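Local coordinates for lipolytic protein G-D-S-L family (Veillonella parvula DSM 2008, PDB 4RW0), which is probably an esterase or lipase of the SGNH hydrolase clan, hydrolysing ester bonds of lipid or other acyl substrates, at residues A[79-93]-A[120-134]. Numbering follows the deposited sequence.
Sequences ILQGRDSTYVYKTLV and LDLVVREVNEQLKAY
Leu120 opens the contact by setting CD2 3.7 Å from the backbone O of Ile79, while its CD1 meets CD2 of Leu80. One turn on, Val123 pushes CG1 against the start of helix 85-93, 3.5 Å from Ser85 N. That methyl lies anti to the Val123 backbone N (chi1 -176°) and also touches CG1 of Ile79. Val124 CG2 receives CD1 of Ile79 at 3.6 Å, the two side chains crossing at about a right angle. Glu126 accepts a hydrogen bond from Ser85 OG through the anti lone pair of OE1 (2.8 Å). A water links the same OE1 to Ser85 N, so the carboxylate holds Ser85 once directly and once through a water. Val127 is a knob among Ser85, Val88, Tyr89 and Leu92. Gln130 lays CB over one face of the Tyr89 ring, a CH-pi contact 3.8 Å from the centroid; Val93 CG2 covers the opposite face. Leu131 CD2 lies at the ring edge, and Tyr134 brings CD2 to 3.5 Å from Tyr89 OH. A water joins that hydroxyl to Gln130 O. Without the ring, as with an alanine at Tyr89, Gln130 CB and Val93 CG2 would probably face a gap and that water would lose its hydroxyl partner. The helix axes within these segments point broadly the same way, approach to 9.0 Å and cross at -37°. They belong to two successive beta-alpha-beta crossovers of the SGNH hydrolase alpha/beta fold.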
loop_
_atom_site.group_PDB
_atom_site.type_symbol
_atom_site.label_atom_id
_atom_site.label_comp_id
_atom_site.label_asym_id
_atom_site.label_seq_id
_atom_site.Cartn_x
_atom_site.Cartn_y
_atom_site.Cartn_z
ATOM N N ILE A 79 5.518 -9.371 -9.083
ATOM C CA ILE A 79 5.052 -9.293 -10.451
ATOM C C ILE A 79 6.202 -9.013 -11.387
ATOM O O ILE A 79 6.342 -9.661 -12.462
ATOM C CB ILE A 79 3.917 -8.329 -10.560
ATOM C CG1 ILE A 79 2.749 -8.863 -9.768
ATOM C CG2 ILE A 79 3.514 -8.076 -12.019
ATOM C CD1 ILE A 79 1.638 -7.817 -9.594
ATOM N N LEU A 80 7.104 -8.107 -10.999
ATOM C CA LEU A 80 8.257 -7.859 -11.840
ATOM C C LEU A 80 9.154 -9.093 -11.990
ATOM O O LEU A 80 9.838 -9.246 -12.963
ATOM C CB LEU A 80 9.113 -6.736 -11.316
ATOM C CG LEU A 80 8.472 -5.359 -11.447
ATOM C CD1 LEU A 80 9.312 -4.386 -10.624
ATOM C CD2 LEU A 80 8.399 -4.902 -12.894
ATOM N N GLN A 81 9.183 -9.953 -11.003
ATOM C CA GLN A 81 9.982 -11.154 -11.075
ATOM C C GLN A 81 9.250 -12.325 -11.705
ATOM O O GLN A 81 9.779 -13.385 -11.760
ATOM C CB GLN A 81 10.469 -11.522 -9.680
ATOM C CG GLN A 81 11.626 -10.616 -9.296
ATOM C CD GLN A 81 11.977 -10.688 -7.834
ATOM O OE1 GLN A 81 11.333 -11.401 -7.053
ATOM N NE2 GLN A 81 13.011 -9.944 -7.442
ATOM N N GLY A 82 8.021 -12.152 -12.145
ATOM C CA GLY A 82 7.381 -13.183 -12.903
ATOM C C GLY A 82 6.292 -13.940 -12.205
ATOM O O GLY A 82 5.699 -14.776 -12.840
ATOM N N ARG A 83 5.951 -13.647 -10.944
ATOM C CA ARG A 83 4.912 -14.410 -10.285
ATOM C C ARG A 83 3.564 -14.045 -10.837
ATOM O O ARG A 83 3.338 -12.907 -11.277
ATOM C CB ARG A 83 4.920 -14.249 -8.763
ATOM C CG ARG A 83 6.280 -14.283 -8.046
ATOM C CD ARG A 83 7.031 -15.559 -8.296
ATOM N NE ARG A 83 6.214 -16.751 -7.988
ATOM C CZ ARG A 83 6.239 -17.457 -6.847
ATOM N NH1 ARG A 83 5.450 -18.512 -6.735
ATOM N NH2 ARG A 83 7.017 -17.117 -5.822
ATOM N N ASP A 84 2.611 -14.962 -10.776
ATOM C CA ASP A 84 1.305 -14.671 -11.311
ATOM C C ASP A 84 0.362 -14.135 -10.238
ATOM O O ASP A 84 0.697 -14.148 -9.035
ATOM C CB ASP A 84 0.761 -15.899 -12.081
ATOM C CG ASP A 84 0.358 -17.063 -11.165
ATOM O OD1 ASP A 84 0.115 -16.891 -9.952
ATOM O OD2 ASP A 84 0.260 -18.177 -11.690
ATOM N N SER A 85 -0.799 -13.659 -10.678
ATOM C CA SER A 85 -1.791 -13.018 -9.859
ATOM C C SER A 85 -2.354 -13.921 -8.797
ATOM O O SER A 85 -2.781 -13.460 -7.735
ATOM C CB SER A 85 -2.975 -12.530 -10.702
ATOM O OG SER A 85 -3.535 -13.593 -11.432
ATOM N N THR A 86 -2.387 -15.213 -9.083
ATOM C CA THR A 86 -2.860 -16.154 -8.065
ATOM C C THR A 86 -1.892 -16.233 -6.858
ATOM O O THR A 86 -2.332 -16.165 -5.705
ATOM C CB THR A 86 -3.126 -17.550 -8.686
ATOM O OG1 THR A 86 -4.181 -17.398 -9.662
ATOM C CG2 THR A 86 -3.570 -18.501 -7.581
ATOM N N TYR A 87 -0.600 -16.335 -7.128
ATOM C CA TYR A 87 0.385 -16.366 -6.069
ATOM C C TYR A 87 0.323 -15.047 -5.230
ATOM O O TYR A 87 0.273 -15.059 -3.967
ATOM C CB TYR A 87 1.785 -16.596 -6.620
ATOM C CG TYR A 87 2.803 -16.374 -5.532
ATOM C CD1 TYR A 87 3.014 -17.343 -4.523
ATOM C CD2 TYR A 87 3.497 -15.171 -5.432
ATOM C CE1 TYR A 87 3.913 -17.122 -3.489
ATOM C CE2 TYR A 87 4.398 -14.936 -4.405
ATOM C CZ TYR A 87 4.617 -15.904 -3.434
ATOM O OH TYR A 87 5.469 -15.642 -2.352
ATOM N N VAL A 88 0.327 -13.913 -5.946
ATOM C CA VAL A 88 0.369 -12.593 -5.304
ATOM C C VAL A 88 -0.832 -12.370 -4.456
ATOM O O VAL A 88 -0.719 -12.040 -3.247
ATOM C CB VAL A 88 0.623 -11.470 -6.339
ATOM C CG1 VAL A 88 0.575 -10.113 -5.658
ATOM C CG2 VAL A 88 1.989 -11.665 -6.911
ATOM N N TYR A 89 -2.017 -12.653 -5.030
ATOM C CA TYR A 89 -3.242 -12.517 -4.276
ATOM C C TYR A 89 -3.322 -13.410 -3.038
ATOM O O TYR A 89 -3.689 -12.940 -1.960
ATOM C CB TYR A 89 -4.498 -12.693 -5.174
ATOM C CG TYR A 89 -5.805 -12.813 -4.408
ATOM C CD1 TYR A 89 -6.390 -11.720 -3.828
ATOM C CD2 TYR A 89 -6.477 -14.042 -4.315
ATOM C CE1 TYR A 89 -7.539 -11.824 -3.123
ATOM C CE2 TYR A 89 -7.645 -14.153 -3.605
ATOM C CZ TYR A 89 -8.154 -13.052 -3.020
ATOM O OH TYR A 89 -9.303 -13.111 -2.319
ATOM N N LYS A 90 -2.976 -14.673 -3.195
ATOM C CA LYS A 90 -3.057 -15.636 -2.083
ATOM C C LYS A 90 -2.150 -15.233 -0.934
ATOM O O LYS A 90 -2.517 -15.360 0.260
ATOM C CB LYS A 90 -2.615 -17.050 -2.536
ATOM C CG LYS A 90 -3.723 -18.040 -2.892
ATOM C CD LYS A 90 -5.052 -17.403 -3.328
ATOM C CE LYS A 90 -5.801 -18.237 -4.384
ATOM N NZ LYS A 90 -5.648 -19.720 -4.219
ATOM N N THR A 91 -0.950 -14.763 -1.285
ATOM C CA THR A 91 0.023 -14.424 -0.256
ATOM C C THR A 91 -0.435 -13.146 0.452
ATOM O O THR A 91 -0.279 -13.031 1.682
ATOM C CB THR A 91 1.377 -14.321 -0.880
ATOM O OG1 THR A 91 1.611 -15.468 -1.708
ATOM C CG2 THR A 91 2.419 -14.124 0.122
ATOM N N LEU A 92 -1.005 -12.171 -0.288
ATOM C CA LEU A 92 -1.582 -10.978 0.350
ATOM C C LEU A 92 -2.708 -11.300 1.307
ATOM O O LEU A 92 -2.782 -10.783 2.417
ATOM C CB LEU A 92 -2.078 -10.020 -0.727
ATOM C CG LEU A 92 -0.930 -9.219 -1.402
ATOM C CD1 LEU A 92 -1.481 -8.470 -2.611
ATOM C CD2 LEU A 92 -0.312 -8.213 -0.406
ATOM N N VAL A 93 -3.593 -12.221 0.925
ATOM C CA VAL A 93 -4.616 -12.664 1.873
ATOM C C VAL A 93 -4.058 -13.212 3.192
ATOM O O VAL A 93 -4.555 -12.862 4.281
ATOM C CB VAL A 93 -5.549 -13.726 1.213
ATOM C CG1 VAL A 93 -6.435 -14.322 2.256
ATOM C CG2 VAL A 93 -6.365 -13.096 0.092
ATOM N N LEU A 120 2.853 -7.147 -17.923
ATOM C CA LEU A 120 2.871 -7.197 -16.450
ATOM C C LEU A 120 1.761 -6.408 -15.762
ATOM O O LEU A 120 1.250 -6.822 -14.710
ATOM C CB LEU A 120 4.226 -6.767 -15.923
ATOM C CG LEU A 120 5.323 -7.712 -16.321
ATOM C CD1 LEU A 120 6.612 -7.237 -15.729
ATOM C CD2 LEU A 120 4.992 -9.129 -15.869
ATOM N N ASP A 121 1.348 -5.279 -16.329
ATOM C CA ASP A 121 0.316 -4.515 -15.646
ATOM C C ASP A 121 -1.000 -5.207 -15.557
ATOM O O ASP A 121 -1.858 -4.853 -14.711
ATOM C CB ASP A 121 0.070 -3.150 -16.321
ATOM C CG ASP A 121 -0.710 -2.209 -15.408
ATOM O OD1 ASP A 121 -0.188 -1.943 -14.270
ATOM O OD2 ASP A 121 -1.854 -1.837 -15.756
ATOM N N LEU A 122 -1.225 -6.151 -16.482
ATOM C CA LEU A 122 -2.471 -6.928 -16.416
ATOM C C LEU A 122 -2.508 -7.829 -15.164
ATOM O O LEU A 122 -3.582 -8.046 -14.576
ATOM C CB LEU A 122 -2.689 -7.775 -17.680
ATOM C CG LEU A 122 -2.607 -7.041 -19.031
ATOM C CD1 LEU A 122 -2.795 -8.025 -20.194
ATOM C CD2 LEU A 122 -3.670 -5.967 -19.106
ATOM N N VAL A 123 -1.351 -8.304 -14.735
ATOM C CA VAL A 123 -1.277 -9.108 -13.491
ATOM C C VAL A 123 -1.668 -8.232 -12.285
ATOM O O VAL A 123 -2.507 -8.609 -11.427
ATOM C CB VAL A 123 0.119 -9.668 -13.289
ATOM C CG1 VAL A 123 0.140 -10.572 -12.071
ATOM C CG2 VAL A 123 0.598 -10.443 -14.512
ATOM N N VAL A 124 -1.154 -6.988 -12.284
ATOM C CA VAL A 124 -1.467 -6.008 -11.225
ATOM C C VAL A 124 -2.970 -5.775 -11.163
ATOM O O VAL A 124 -3.607 -5.780 -10.110
ATOM C CB VAL A 124 -0.736 -4.622 -11.471
ATOM C CG1 VAL A 124 -1.240 -3.560 -10.520
ATOM C CG2 VAL A 124 0.736 -4.742 -11.269
ATOM N N ARG A 125 -3.561 -5.595 -12.335
ATOM C CA ARG A 125 -4.976 -5.371 -12.395
ATOM C C ARG A 125 -5.773 -6.529 -11.881
ATOM O O ARG A 125 -6.786 -6.288 -11.222
ATOM C CB ARG A 125 -5.427 -4.978 -13.820
ATOM C CG ARG A 125 -4.938 -3.560 -14.158
ATOM C CD ARG A 125 -5.019 -3.176 -15.611
ATOM N NE ARG A 125 -6.344 -3.410 -16.108
ATOM C CZ ARG A 125 -6.653 -3.516 -17.409
ATOM N NH1 ARG A 125 -5.729 -3.351 -18.388
ATOM N NH2 ARG A 125 -7.913 -3.788 -17.734
ATOM N N GLU A 126 -5.359 -7.738 -12.208
ATOM C CA GLU A 126 -6.051 -8.974 -11.740
ATOM C C GLU A 126 -5.958 -9.093 -10.239
ATOM O O GLU A 126 -6.939 -9.379 -9.585
ATOM C CB GLU A 126 -5.409 -10.248 -12.356
ATOM C CG GLU A 126 -5.652 -10.497 -13.847
ATOM C CD GLU A 126 -4.727 -11.548 -14.509
ATOM O OE1 GLU A 126 -4.016 -12.318 -13.822
ATOM O OE2 GLU A 126 -4.705 -11.590 -15.756
ATOM N N VAL A 127 -4.771 -8.834 -9.666
ATOM C CA VAL A 127 -4.610 -8.830 -8.198
ATOM C C VAL A 127 -5.554 -7.826 -7.620
ATOM O O VAL A 127 -6.294 -8.138 -6.689
ATOM C CB VAL A 127 -3.133 -8.514 -7.779
ATOM C CG1 VAL A 127 -2.997 -8.232 -6.308
ATOM C CG2 VAL A 127 -2.232 -9.637 -8.181
ATOM N N ASN A 128 -5.587 -6.602 -8.173
ATOM C CA ASN A 128 -6.362 -5.573 -7.523
ATOM C C ASN A 128 -7.865 -5.840 -7.580
ATOM O O ASN A 128 -8.587 -5.535 -6.633
ATOM C CB ASN A 128 -6.054 -4.165 -8.071
ATOM C CG ASN A 128 -4.702 -3.635 -7.658
ATOM O OD1 ASN A 128 -4.085 -4.138 -6.734
ATOM N ND2 ASN A 128 -4.224 -2.614 -8.384
ATOM N N GLU A 129 -8.359 -6.381 -8.686
ATOM C CA GLU A 129 -9.789 -6.818 -8.727
ATOM C C GLU A 129 -10.149 -7.842 -7.664
ATOM O O GLU A 129 -11.176 -7.725 -6.979
ATOM C CB GLU A 129 -10.177 -7.400 -10.133
ATOM C CG GLU A 129 -10.288 -6.322 -11.205
ATOM C CD GLU A 129 -11.131 -5.096 -10.773
ATOM O OE1 GLU A 129 -10.543 -3.965 -10.760
ATOM O OE2 GLU A 129 -12.348 -5.253 -10.408
ATOM N N GLN A 130 -9.281 -8.806 -7.458
ATOM C CA GLN A 130 -9.541 -9.801 -6.420
ATOM C C GLN A 130 -9.466 -9.225 -5.033
ATOM O O GLN A 130 -10.215 -9.628 -4.143
ATOM C CB GLN A 130 -8.613 -10.978 -6.580
ATOM C CG GLN A 130 -8.830 -11.768 -7.865
ATOM C CD GLN A 130 -7.801 -12.856 -8.064
ATOM O OE1 GLN A 130 -7.838 -13.892 -7.418
ATOM N NE2 GLN A 130 -6.865 -12.621 -8.956
ATOM N N LEU A 131 -8.590 -8.233 -4.821
ATOM C CA LEU A 131 -8.507 -7.600 -3.512
ATOM C C LEU A 131 -9.763 -6.819 -3.233
ATOM O O LEU A 131 -10.289 -6.799 -2.109
ATOM C CB LEU A 131 -7.268 -6.637 -3.439
ATOM C CG LEU A 131 -5.898 -7.305 -3.345
ATOM C CD1 LEU A 131 -4.757 -6.257 -3.443
ATOM C CD2 LEU A 131 -5.809 -8.080 -2.013
ATOM N N LYS A 132 -10.247 -6.090 -4.230
ATOM C CA LYS A 132 -11.485 -5.328 -3.998
ATOM C C LYS A 132 -12.640 -6.286 -3.628
ATOM O O LYS A 132 -13.458 -5.959 -2.778
ATOM C CB LYS A 132 -11.929 -4.523 -5.211
ATOM C CG LYS A 132 -11.003 -3.432 -5.609
ATOM C CD LYS A 132 -11.586 -2.626 -6.747
ATOM C CE LYS A 132 -10.630 -2.539 -7.896
ATOM N NZ LYS A 132 -11.021 -1.408 -8.773
ATOM N N ALA A 133 -12.665 -7.437 -4.255
ATOM C CA ALA A 133 -13.734 -8.441 -3.987
ATOM C C ALA A 133 -13.600 -9.002 -2.582
ATOM O O ALA A 133 -14.571 -9.052 -1.823
ATOM C CB ALA A 133 -13.676 -9.540 -5.011
ATOM N N TYR A 134 -12.380 -9.335 -2.191
ATOM C CA TYR A 134 -12.124 -9.786 -0.808
ATOM C C TYR A 134 -12.521 -8.728 0.225
ATOM O O TYR A 134 -13.108 -9.041 1.255
ATOM C CB TYR A 134 -10.626 -10.221 -0.686
ATOM C CG TYR A 134 -10.222 -10.771 0.666
ATOM C CD1 TYR A 134 -9.890 -9.932 1.707
ATOM C CD2 TYR A 134 -10.215 -12.135 0.897
ATOM C CE1 TYR A 134 -9.548 -10.437 2.947
ATOM C CE2 TYR A 134 -9.921 -12.652 2.138
ATOM C CZ TYR A 134 -9.562 -11.817 3.158
ATOM O OH TYR A 134 -9.236 -12.364 4.365
HETATM O O HOH W 1 -1.371 -13.666 -13.637
HETATM O O HOH W 2 -5.250 -14.733 -9.897
HETATM O O HOH W 3 -11.135 -12.025 -4.213
#